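Phenylacetic acid degradation-related protein (Ralstonia eutropha JMP134, PDB 2PIM) probably hydrolyses acyl-CoA thioesters, as a dimeric hotdog-fold member of the PaaI-like thioesterase family. Local coordinates at residues 9-12 / 18-21; 22-27 / 47-52; 68-73 / 81-86. All blocks are in the same frame, centred on the assembly; numbering follows the deposited sequence.

Contact 1 of 3, residues 9-12 / 18-21; sequences SRML and VPAV
Met11, near the end of helix 7-12, and Val18, in the loop leading into helix 20-25, bring their CA atoms to 6.1 Å, the nearest CA pair between the two segments. Met11, a selenomethionine here, carries the whole contact from its side. Its CG stands anti to the backbone N (chi1 -174°), which sends the chain out of the helix and over the backbone of Val18, with CG 4.0 Å from Val18 CA. The same CG touches one branch of the valine, CG2, at 4.1 Å. Further out, SE of Met11 reaches CD of Pro19 at 4.1 Å, and the two side chains cross at about a right angle. The contact is purely apolar: Met11 and Pro19 are buried, whereas Val18 lies at the exposed margin. Pro19 also occupies the N-cap position of helix 20-25, so the selenium packs where that helix starts. Met11 and Leu12 rest on Ile29 of strand 28-33. Beyond Pro19 the second subunit takes over, with its Pro52 against Pro19 and its Phe49 against Val21, placing this junction of two helices between strand 28-33 and the second subunit.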
loop_
_atom_site.group_PDB
_atom_site.type_symbol
_atom_site.label_atom_id
_atom_site.label_comp_id
_atom_site.label_asym_id
_atom_site.label_seq_id
_atom_site.Cartn_x
_atom_site.Cartn_y
_atom_site.Cartn_z
ATOM N N SER A 9 6.426 5.533 -22.562
ATOM C CA SER A 9 5.642 5.682 -23.782
ATOM C C SER A 9 5.722 4.421 -24.644
ATOM O O SER A 9 4.773 4.122 -25.359
ATOM C CB SER A 9 6.028 6.935 -24.568
ATOM O OG SER A 9 7.375 6.852 -24.926
ATOM N N ARG A 10 6.828 3.679 -24.554
ATOM C CA ARG A 10 6.907 2.334 -25.144
ATOM C C ARG A 10 5.853 1.419 -24.527
ATOM O O ARG A 10 5.145 0.697 -25.222
ATOM C CB ARG A 10 8.303 1.725 -24.960
ATOM C CG ARG A 10 9.353 2.344 -25.848
ATOM C CD ARG A 10 10.600 1.491 -25.902
ATOM N NE ARG A 10 11.343 1.516 -24.642
ATOM C CZ ARG A 10 12.218 2.462 -24.302
ATOM N NH1 ARG A 10 12.463 3.485 -25.111
ATOM N NH2 ARG A 10 12.849 2.394 -23.139
HETATM N N MSE A 11 5.757 1.456 -23.212
HETATM C CA MSE A 11 4.749 0.693 -22.490
HETATM C C MSE A 11 3.312 1.032 -22.939
HETATM O O MSE A 11 2.491 0.142 -23.088
HETATM C CB MSE A 11 4.915 0.932 -20.994
HETATM C CG MSE A 11 4.024 0.078 -20.115
HETATM SE SE MSE A 11 3.642 0.997 -18.473
HETATM C CE MSE A 11 2.057 2.002 -19.084
ATOM N N LEU A 12 3.017 2.308 -23.155
ATOM C CA LEU A 12 1.679 2.731 -23.579
ATOM C C LEU A 12 1.237 2.225 -24.932
ATOM O O LEU A 12 0.052 2.066 -25.163
ATOM C CB LEU A 12 1.587 4.248 -23.673
ATOM C CG LEU A 12 1.449 5.031 -22.390
ATOM C CD1 LEU A 12 1.263 6.491 -22.764
ATOM C CD2 LEU A 12 0.289 4.525 -21.584
ATOM N N VAL A 18 3.857 -3.946 -19.334
ATOM C CA VAL A 18 3.276 -3.324 -18.151
ATOM C C VAL A 18 3.855 -4.094 -16.967
ATOM O O VAL A 18 4.017 -5.315 -17.057
ATOM C CB VAL A 18 1.726 -3.428 -18.142
ATOM C CG1 VAL A 18 1.138 -2.788 -16.884
ATOM C CG2 VAL A 18 1.134 -2.782 -19.407
ATOM N N PRO A 19 4.191 -3.392 -15.870
ATOM C CA PRO A 19 4.645 -4.099 -14.668
ATOM C C PRO A 19 3.580 -5.054 -14.171
ATOM O O PRO A 19 2.406 -4.710 -14.214
ATOM C CB PRO A 19 4.851 -2.981 -13.645
ATOM C CG PRO A 19 4.935 -1.715 -14.447
ATOM C CD PRO A 19 4.158 -1.933 -15.685
ATOM N N ALA A 20 3.985 -6.229 -13.696
ATOM C CA ALA A 20 3.047 -7.217 -13.198
ATOM C C ALA A 20 2.098 -6.633 -12.149
ATOM O O ALA A 20 0.904 -6.932 -12.156
ATOM C CB ALA A 20 3.785 -8.389 -12.633
ATOM N N VAL A 21 2.616 -5.786 -11.264
ATOM C CA VAL A 21 1.796 -5.226 -10.189
ATOM C C VAL A 21 0.629 -4.391 -10.730
ATOM O O VAL A 21 -0.466 -4.419 -10.172
ATOM C CB VAL A 21 2.654 -4.451 -9.119
ATOM C CG1 VAL A 21 3.412 -3.229 -9.717
ATOM C CG2 VAL A 21 1.780 -4.024 -7.939
#

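Contact 2 of 3, residues 22-27 / 47-52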
loop_
_atom_site.group_PDB
_atom_site.type_symbol
_atom_site.label_atom_id
_atom_site.label_comp_id
_atom_site.label_asym_id
_atom_site.label_seq_id
_atom_site.Cartn_x
_atom_site.Cartn_y
_atom_site.Cartn_z
ATOM N N ALA A 22 0.838 -3.674 -11.821
ATOM C CA ALA A 22 -0.260 -2.930 -12.467
ATOM C C ALA A 22 -1.355 -3.847 -13.007
ATOM O O ALA A 22 -2.527 -3.571 -12.836
ATOM C CB ALA A 22 0.278 -2.056 -13.571
ATOM N N GLY A 23 -0.977 -4.945 -13.640
ATOM C CA GLY A 23 -1.914 -6.035 -13.914
ATOM C C GLY A 23 -2.701 -6.433 -12.667
ATOM O O GLY A 23 -3.914 -6.462 -12.659
ATOM N N THR A 24 -2.009 -6.728 -11.589
ATOM C CA THR A 24 -2.666 -7.159 -10.375
ATOM C C THR A 24 -3.700 -6.124 -9.893
ATOM O O THR A 24 -4.794 -6.482 -9.489
ATOM C CB THR A 24 -1.581 -7.443 -9.327
ATOM O OG1 THR A 24 -0.726 -8.465 -9.839
ATOM C CG2 THR A 24 -2.128 -7.852 -7.979
ATOM N N LEU A 25 -3.357 -4.837 -9.975
ATOM C CA LEU A 25 -4.268 -3.752 -9.558
ATOM C C LEU A 25 -5.300 -3.315 -10.609
ATOM O O LEU A 25 -6.120 -2.438 -10.325
ATOM C CB LEU A 25 -3.446 -2.547 -9.094
ATOM C CG LEU A 25 -2.436 -2.902 -7.982
ATOM C CD1 LEU A 25 -1.459 -1.778 -7.825
ATOM C CD2 LEU A 25 -3.166 -3.234 -6.682
ATOM N N GLY A 26 -5.302 -3.965 -11.785
ATOM C CA GLY A 26 -6.226 -3.637 -12.894
ATOM C C GLY A 26 -5.940 -2.250 -13.444
ATOM O O GLY A 26 -6.843 -1.533 -13.851
ATOM N N GLY A 27 -4.663 -1.868 -13.438
ATOM C CA GLY A 27 -4.248 -0.529 -13.783
ATOM C C GLY A 27 -4.293 -0.278 -15.277
ATOM O O GLY A 27 -3.745 -1.059 -16.054
ATOM N N ASP A 47 -12.452 -8.783 -5.005
ATOM C CA ASP A 47 -12.930 -9.292 -3.718
ATOM C C ASP A 47 -11.715 -9.762 -2.847
ATOM O O ASP A 47 -11.801 -9.845 -1.620
ATOM C CB ASP A 47 -13.950 -10.424 -3.907
ATOM C CG ASP A 47 -15.328 -9.940 -4.432
ATOM O OD1 ASP A 47 -15.702 -8.753 -4.281
ATOM O OD2 ASP A 47 -16.068 -10.797 -4.976
ATOM N N ALA A 48 -10.586 -10.014 -3.508
ATOM C CA ALA A 48 -9.373 -10.443 -2.869
ATOM C C ALA A 48 -8.672 -9.341 -2.081
ATOM O O ALA A 48 -7.713 -9.603 -1.377
ATOM C CB ALA A 48 -8.446 -10.978 -3.918
ATOM N N PHE A 49 -9.106 -8.098 -2.232
ATOM C CA PHE A 49 -8.440 -6.987 -1.596
ATOM C C PHE A 49 -9.253 -6.455 -0.425
ATOM O O PHE A 49 -8.930 -5.396 0.113
ATOM C CB PHE A 49 -8.251 -5.824 -2.572
ATOM C CG PHE A 49 -7.413 -6.124 -3.771
ATOM C CD1 PHE A 49 -6.635 -7.258 -3.874
ATOM C CD2 PHE A 49 -7.404 -5.208 -4.820
ATOM C CE1 PHE A 49 -5.873 -7.489 -5.023
ATOM C CE2 PHE A 49 -6.650 -5.418 -5.957
ATOM C CZ PHE A 49 -5.886 -6.551 -6.062
ATOM N N LEU A 50 -10.289 -7.189 -0.046
ATOM C CA LEU A 50 -11.266 -6.758 0.954
ATOM C C LEU A 50 -10.913 -7.161 2.386
ATOM O O LEU A 50 -10.323 -8.227 2.639
ATOM C CB LEU A 50 -12.662 -7.291 0.615
ATOM C CG LEU A 50 -13.196 -6.903 -0.770
ATOM C CD1 LEU A 50 -14.602 -7.407 -0.954
ATOM C CD2 LEU A 50 -13.142 -5.395 -1.028
ATOM N N ASN A 51 -11.262 -6.246 3.287
ATOM C CA ASN A 51 -11.229 -6.462 4.729
ATOM C C ASN A 51 -12.457 -7.291 5.169
ATOM O O ASN A 51 -13.315 -7.616 4.347
ATOM C CB ASN A 51 -11.114 -5.092 5.458
ATOM C CG ASN A 51 -12.441 -4.318 5.530
ATOM O OD1 ASN A 51 -13.495 -4.798 5.143
ATOM N ND2 ASN A 51 -12.371 -3.104 6.035
ATOM N N PRO A 52 -12.551 -7.651 6.458
ATOM C CA PRO A 52 -13.689 -8.482 6.890
ATOM C C PRO A 52 -15.085 -7.891 6.639
ATOM O O PRO A 52 -16.044 -8.639 6.415
ATOM C CB PRO A 52 -13.456 -8.638 8.390
ATOM C CG PRO A 52 -12.016 -8.426 8.577
ATOM C CD PRO A 52 -11.647 -7.366 7.579
#
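Phe49 points the end of its ring at the last turn of helix 20-25, where it meets a backbone oxygen edge-on and a leucine methyl obliquely. Thr24 O lies in the plane of the ring, 3.6 Å from Phe49 CZ, so the carbonyl faces the slightly positive C-H rim of the ring. From Leu25 it is the CD2 branch that touches, 4.2 Å from Phe49 CE2, and the leucine and phenylalanine side chains cross at about a right angle. Phe49 CG lies anti to its carbonyl carbon (chi1 -61°), a turn that carries the ring from the 3-10 segment 47-49 toward the helix. The methyl CG2 of Thr24 stands more loosely by, 4.4 Å from Phe49 CZ. Thr24 OG1 is engaged elsewhere, bonded to Ala20 O and to Ala48 O of the second subunit. Just past the contact the helix closes in a Schellman motif: Gly26 has positive phi, and Gly27 N bonds to Ala22 O at 2.8 Å. Phe49 also packs on Thr24 of the second subunit, so the ring belongs to the dimer interface. In the same chain, Met60 of helix 58-75 touches both Leu25 and Phe49, and the backbone of Leu25 bonds to Val44 of strand 38-45.

Contact 3 of 3, residues 68-73 / 81-86; sequences VTAMLV and ASCSTL
A water molecule joins the two threonine hydroxyls across this contact, lying 2.7 Å from Thr85 OG1 and giving a hydrogen bond to Thr69 OG1 at 2.8 Å. Thr69 OG1 is gripped further from its own helix, bonding to Leu65 O and weakly to Asp66 O, so the hydroxyl that receives the water is itself held by the preceding turn. Thr85 OG1 also lies 4.3 Å from Ala70 CB, which places the strand hydroxyl at the border between the water bridge and the apolar part. That part is built round Cys83, whose SG lies anti to the backbone N (chi1 168°) and projects from the chain just before strand 84-92 toward helix 58-75. The sulfur meets Val73 through one branch, CG1, at 3.7 Å, and Cys83 CB touches the same methyl at 3.8 Å. On the neighbouring turn Ala70 CB comes to 4.2 Å from Cys83 SG, so valine and alanine, one turn apart, share the sulfur. Cys135 of strand 126-136 touches Val73, Cys83 and Thr85, and Val117 of strand 114-123 touches Thr69 and Val73, as expected where the central helix of a hotdog fold lies against its curved sheet. The chemistry is thus divided: a thiol packs among aliphatic groups at one end, by van der Waals contact, while at the other a water bridges two hydroxyls that do not meet directly, leaving helix and strand joined there through solvent.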
loop_
_atom_site.group_PDB
_atom_site.type_symbol
_atom_site.label_atom_id
_atom_site.label_comp_id
_atom_site.label_asym_id
_atom_site.label_seq_id
_atom_site.Cartn_x
_atom_site.Cartn_y
_atom_site.Cartn_z
ATOM N N VAL A 68 0.027 5.213 -9.526
ATOM C CA VAL A 68 -0.318 6.403 -10.310
ATOM C C VAL A 68 0.754 7.498 -10.200
ATOM O O VAL A 68 1.154 8.129 -11.248
ATOM C CB VAL A 68 -1.778 6.892 -10.017
ATOM C CG1 VAL A 68 -1.901 7.517 -8.628
ATOM C CG2 VAL A 68 -2.243 7.805 -11.089
ATOM N N THR A 69 1.298 7.647 -8.990
ATOM C CA THR A 69 2.295 8.670 -8.704
ATOM C C THR A 69 3.657 8.330 -9.339
ATOM O O THR A 69 4.242 9.136 -10.043
ATOM C CB THR A 69 2.409 8.985 -7.190
ATOM O OG1 THR A 69 2.796 7.819 -6.429
ATOM C CG2 THR A 69 1.094 9.542 -6.667
ATOM N N ALA A 70 4.105 7.102 -9.149
ATOM C CA ALA A 70 5.331 6.595 -9.807
ATOM C C ALA A 70 5.247 6.530 -11.319
ATOM O O ALA A 70 6.280 6.678 -12.043
ATOM C CB ALA A 70 5.670 5.217 -9.230
HETATM N N MSE A 71 4.042 6.270 -11.828
HETATM C CA MSE A 71 3.829 6.272 -13.292
HETATM C C MSE A 71 4.014 7.674 -13.847
HETATM O O MSE A 71 4.722 7.901 -14.866
HETATM C CB MSE A 71 2.430 5.753 -13.689
HETATM C CG MSE A 71 2.287 4.223 -13.860
HETATM SE SE MSE A 71 3.685 3.407 -14.995
HETATM C CE MSE A 71 5.063 2.953 -13.557
ATOM N N LEU A 72 3.375 8.625 -13.190
ATOM C CA LEU A 72 3.522 10.029 -13.609
ATOM C C LEU A 72 5.024 10.448 -13.635
ATOM O O LEU A 72 5.513 10.971 -14.634
ATOM C CB LEU A 72 2.675 10.944 -12.732
ATOM C CG LEU A 72 2.967 12.434 -12.987
ATOM C CD1 LEU A 72 2.880 12.823 -14.456
ATOM C CD2 LEU A 72 2.030 13.230 -12.152
ATOM N N VAL A 73 5.753 10.140 -12.562
ATOM C CA VAL A 73 7.170 10.483 -12.498
ATOM C C VAL A 73 7.915 9.847 -13.631
ATOM O O VAL A 73 8.686 10.522 -14.301
ATOM C CB VAL A 73 7.849 10.080 -11.172
ATOM C CG1 VAL A 73 9.325 10.430 -11.201
ATOM C CG2 VAL A 73 7.161 10.763 -10.006
ATOM N N ALA A 81 17.223 6.999 -16.872
ATOM C CA ALA A 81 16.799 7.503 -15.565
ATOM C C ALA A 81 15.705 6.614 -15.039
ATOM O O ALA A 81 15.017 5.960 -15.814
ATOM C CB ALA A 81 16.303 8.943 -15.666
ATOM N N SER A 82 15.526 6.622 -13.721
ATOM C CA SER A 82 14.578 5.739 -13.089
ATOM C C SER A 82 13.894 6.337 -11.848
ATOM O O SER A 82 14.494 7.061 -11.084
ATOM C CB SER A 82 15.281 4.450 -12.711
ATOM O OG SER A 82 14.306 3.477 -12.407
ATOM N N CYS A 83 12.632 6.008 -11.645
ATOM C CA CYS A 83 11.899 6.545 -10.506
ATOM C C CYS A 83 11.939 5.589 -9.300
ATOM O O CYS A 83 11.500 4.432 -9.373
ATOM C CB CYS A 83 10.462 6.836 -10.872
ATOM S SG CYS A 83 9.406 7.180 -9.351
ATOM N N SER A 84 12.391 6.126 -8.176
ATOM C CA SER A 84 12.464 5.406 -6.943
ATOM C C SER A 84 11.725 6.123 -5.815
ATOM O O SER A 84 12.170 7.143 -5.359
ATOM C CB SER A 84 13.944 5.304 -6.623
ATOM O OG SER A 84 14.159 4.540 -5.490
ATOM N N THR A 85 10.613 5.585 -5.335
ATOM C CA THR A 85 9.848 6.236 -4.269
ATOM C C THR A 85 10.452 6.025 -2.870
ATOM O O THR A 85 10.667 4.900 -2.449
ATOM C CB THR A 85 8.397 5.736 -4.272
ATOM O OG1 THR A 85 7.797 6.007 -5.553
ATOM C CG2 THR A 85 7.578 6.426 -3.226
ATOM N N LEU A 86 10.683 7.114 -2.138
ATOM C CA LEU A 86 11.389 7.090 -0.870
ATOM C C LEU A 86 10.409 7.065 0.273
ATOM O O LEU A 86 10.620 6.369 1.261
ATOM C CB LEU A 86 12.266 8.322 -0.725
ATOM C CG LEU A 86 13.317 8.519 -1.799
ATOM C CD1 LEU A 86 14.143 9.761 -1.487
ATOM C CD2 LEU A 86 14.258 7.316 -1.947
HETATM O O HOH W 1 5.100 6.428 -5.599
#

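In the fold
From the N terminus, contact 1 closes the short loop between helix 7-12 and helix 20-25. Contact 2 opens directly after it on the same helix and closes a longer loop holding strands 28-33 and 38-45, bringing the segment before helix 58-75 back to helix 20-25. Contact 3 then ties helix 58-75 to the entry of strand 84-92. The three run in series, none enclosing or crossing another. Contacts 1 and 3 meet in space through the selenium atoms of Met11 and Met71, whereas contacts 2 and 3, with centres about 21 Å apart, lie on opposite sides of the chain's centre. All three touch the second subunit.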